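Local coordinates for protein nicotinate phosphoribosyltransferase (Porphyromonas gingivalis, PDB 2IM5) that probably joins nicotinate to a phosphoribosyl group at the expense of ATP, forming nicotinate ribonucleotide on the way to NAD, at residues 12-17 and 118-123. Numbering follows the deposited sequence.
Sequences LYKFTT and LWETPI
Glu120 OE1 takes two bonds from neighbouring residues of the facing helix, an example of how one buried carboxylate oxygen can tie two segments together. Lys14 NZ reaches it at 2.8 Å in a salt bridge that uses the anti lone pair, the one turned away from OE2. The second donor, Tyr13 OH, comes to OE1 at 2.7 Å from above the carboxylate, 38° out of its plane, while OE1 itself lies at the edge of the phenol ring. Ring and carboxylate are steeply turned against each other, their planes 61° apart. Glu120 CG stands anti to the backbone N (chi1 -170°), and the chain beyond it is extended. Lys14, by contrast, bends at chi2 and chi3; its CG lies over one face of the Tyr13 ring, toward the rim, and 3.8 Å from Thr121 OG1. Beside the polar group, Leu118 CD2 lies 3.4 Å from Lys14 O. Its apolar partner is the Phe15 ring, with CD1 4.3 Å away. The contact thus joins segments 12-17 and 118-123, on helices 12-24 and 120-134; both segments fall within the N-terminal NAPRTase sequence family, and helix 213-223, from the part of the chain assigned to the TIM-barrel clan, also comes in. From that helix Glu214 forms a second salt bridge with Lys14 NZ, which also donates to Thr117 O. Glu214 directly follows His213, predicted to be autophosphorylated though it carries no phosphate here, which puts the contact beside the probable phosphohistidine site. Arg168 pairs with Glu120 OE2, so each carboxylate oxygen has a cationic partner. Thr121 OG1 is hydrogen-bonded to Asp11 OD2.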
loop_
_atom_site.group_PDB
_atom_site.type_symbol
_atom_site.label_atom_id
_atom_site.label_comp_id
_atom_site.label_asym_id
_atom_site.label_seq_id
_atom_site.Cartn_x
_atom_site.Cartn_y
_atom_site.Cartn_z
ATOM N N LEU A 12 6.467 3.640 0.605
ATOM C CA LEU A 12 6.596 4.871 -0.160
ATOM C C LEU A 12 5.279 5.636 -0.246
ATOM O O LEU A 12 5.245 6.849 -0.064
ATOM C CB LEU A 12 7.078 4.557 -1.576
ATOM C CG LEU A 12 7.027 5.742 -2.547
ATOM C CD1 LEU A 12 8.023 6.808 -2.098
ATOM C CD2 LEU A 12 7.345 5.268 -3.965
ATOM N N TYR A 13 4.187 4.922 -0.504
ATOM C CA TYR A 13 2.902 5.584 -0.657
ATOM C C TYR A 13 2.444 6.376 0.559
ATOM O O TYR A 13 1.621 7.280 0.430
ATOM C CB TYR A 13 1.827 4.578 -1.101
ATOM C CG TYR A 13 1.267 3.679 -0.018
ATOM C CD1 TYR A 13 0.232 4.115 0.816
ATOM C CD2 TYR A 13 1.741 2.377 0.146
ATOM C CE1 TYR A 13 -0.320 3.272 1.777
ATOM C CE2 TYR A 13 1.198 1.524 1.107
ATOM C CZ TYR A 13 0.164 1.978 1.919
ATOM O OH TYR A 13 -0.393 1.132 2.861
ATOM N N LYS A 14 2.974 6.054 1.736
ATOM C CA LYS A 14 2.597 6.789 2.936
ATOM C C LYS A 14 3.125 8.220 2.820
ATOM O O LYS A 14 2.447 9.174 3.212
ATOM C CB LYS A 14 3.159 6.102 4.187
ATOM C CG LYS A 14 2.637 4.668 4.405
ATOM C CD LYS A 14 1.277 4.599 5.115
ATOM C CE LYS A 14 0.144 5.256 4.321
ATOM N NZ LYS A 14 -1.205 5.002 4.924
ATOM N N PHE A 15 4.326 8.376 2.261
ATOM C CA PHE A 15 4.906 9.707 2.092
ATOM C C PHE A 15 4.299 10.461 0.911
ATOM O O PHE A 15 4.012 11.654 1.016
ATOM C CB PHE A 15 6.425 9.636 1.901
ATOM C CG PHE A 15 7.175 9.191 3.120
ATOM C CD1 PHE A 15 6.856 9.688 4.375
ATOM C CD2 PHE A 15 8.225 8.290 3.012
ATOM C CE1 PHE A 15 7.571 9.298 5.504
ATOM C CE2 PHE A 15 8.948 7.895 4.142
ATOM C CZ PHE A 15 8.615 8.404 5.389
ATOM N N THR A 16 4.101 9.783 -0.215
ATOM C CA THR A 16 3.536 10.453 -1.381
ATOM C C THR A 16 2.092 10.882 -1.135
ATOM O O THR A 16 1.671 11.960 -1.564
ATOM C CB THR A 16 3.611 9.564 -2.654
ATOM O OG1 THR A 16 2.894 8.341 -2.439
ATOM C CG2 THR A 16 5.060 9.244 -2.986
ATOM N N THR A 17 1.327 10.044 -0.448
ATOM C CA THR A 17 -0.056 10.393 -0.144
ATOM C C THR A 17 -0.046 11.392 1.004
ATOM O O THR A 17 -0.889 12.281 1.073
ATOM C CB THR A 17 -0.865 9.157 0.262
ATOM O OG1 THR A 17 -0.663 8.138 -0.719
ATOM C CG2 THR A 17 -2.359 9.488 0.342
ATOM N N LEU A 118 0.376 8.170 8.280
ATOM C CA LEU A 118 1.714 7.612 8.474
ATOM C C LEU A 118 1.789 6.453 9.484
ATOM O O LEU A 118 2.781 5.732 9.513
ATOM C CB LEU A 118 2.685 8.724 8.892
ATOM C CG LEU A 118 2.744 9.935 7.949
ATOM C CD1 LEU A 118 3.705 10.976 8.515
ATOM C CD2 LEU A 118 3.192 9.494 6.553
ATOM N N TRP A 119 0.749 6.274 10.297
ATOM C CA TRP A 119 0.718 5.199 11.288
ATOM C C TRP A 119 0.481 3.805 10.700
ATOM O O TRP A 119 1.025 2.821 11.196
ATOM C CB TRP A 119 -0.394 5.439 12.327
ATOM C CG TRP A 119 -0.121 6.473 13.375
ATOM C CD1 TRP A 119 -0.775 7.663 13.538
ATOM C CD2 TRP A 119 0.821 6.381 14.457
ATOM N NE1 TRP A 119 -0.307 8.310 14.655
ATOM C CE2 TRP A 119 0.674 7.550 15.238
ATOM C CE3 TRP A 119 1.769 5.421 14.842
ATOM C CZ2 TRP A 119 1.441 7.791 16.386
ATOM C CZ3 TRP A 119 2.534 5.656 15.983
ATOM C CH2 TRP A 119 2.363 6.837 16.744
ATOM N N GLU A 120 -0.330 3.723 9.646
ATOM C CA GLU A 120 -0.700 2.437 9.047
ATOM C C GLU A 120 0.347 1.337 8.907
ATOM O O GLU A 120 0.258 0.304 9.578
ATOM C CB GLU A 120 -1.347 2.632 7.674
ATOM C CG GLU A 120 -1.968 1.332 7.140
ATOM C CD GLU A 120 -2.050 1.274 5.620
ATOM O OE1 GLU A 120 -1.699 2.279 4.969
ATOM O OE2 GLU A 120 -2.458 0.221 5.074
ATOM N N THR A 121 1.311 1.544 8.014
ATOM C CA THR A 121 2.337 0.543 7.762
ATOM C C THR A 121 3.178 0.169 8.983
ATOM O O THR A 121 3.364 -1.012 9.261
ATOM C CB THR A 121 3.257 0.977 6.590
ATOM O OG1 THR A 121 2.502 0.985 5.370
ATOM C CG2 THR A 121 4.418 0.001 6.426
ATOM N N PRO A 122 3.699 1.163 9.725
ATOM C CA PRO A 122 4.506 0.846 10.907
ATOM C C PRO A 122 3.726 0.011 11.930
ATOM O O PRO A 122 4.238 -0.980 12.457
ATOM C CB PRO A 122 4.875 2.223 11.451
ATOM C CG PRO A 122 4.898 3.078 10.221
ATOM C CD PRO A 122 3.681 2.617 9.478
ATOM N N ILE A 123 2.488 0.409 12.210
ATOM C CA ILE A 123 1.667 -0.325 13.171
ATOM C C ILE A 123 1.415 -1.770 12.745
ATOM O O ILE A 123 1.507 -2.681 13.563
ATOM C CB ILE A 123 0.314 0.389 13.425
ATOM C CG1 ILE A 123 0.563 1.675 14.224
ATOM C CG2 ILE A 123 -0.645 -0.537 14.182
ATOM C CD1 ILE A 123 -0.702 2.436 14.610
#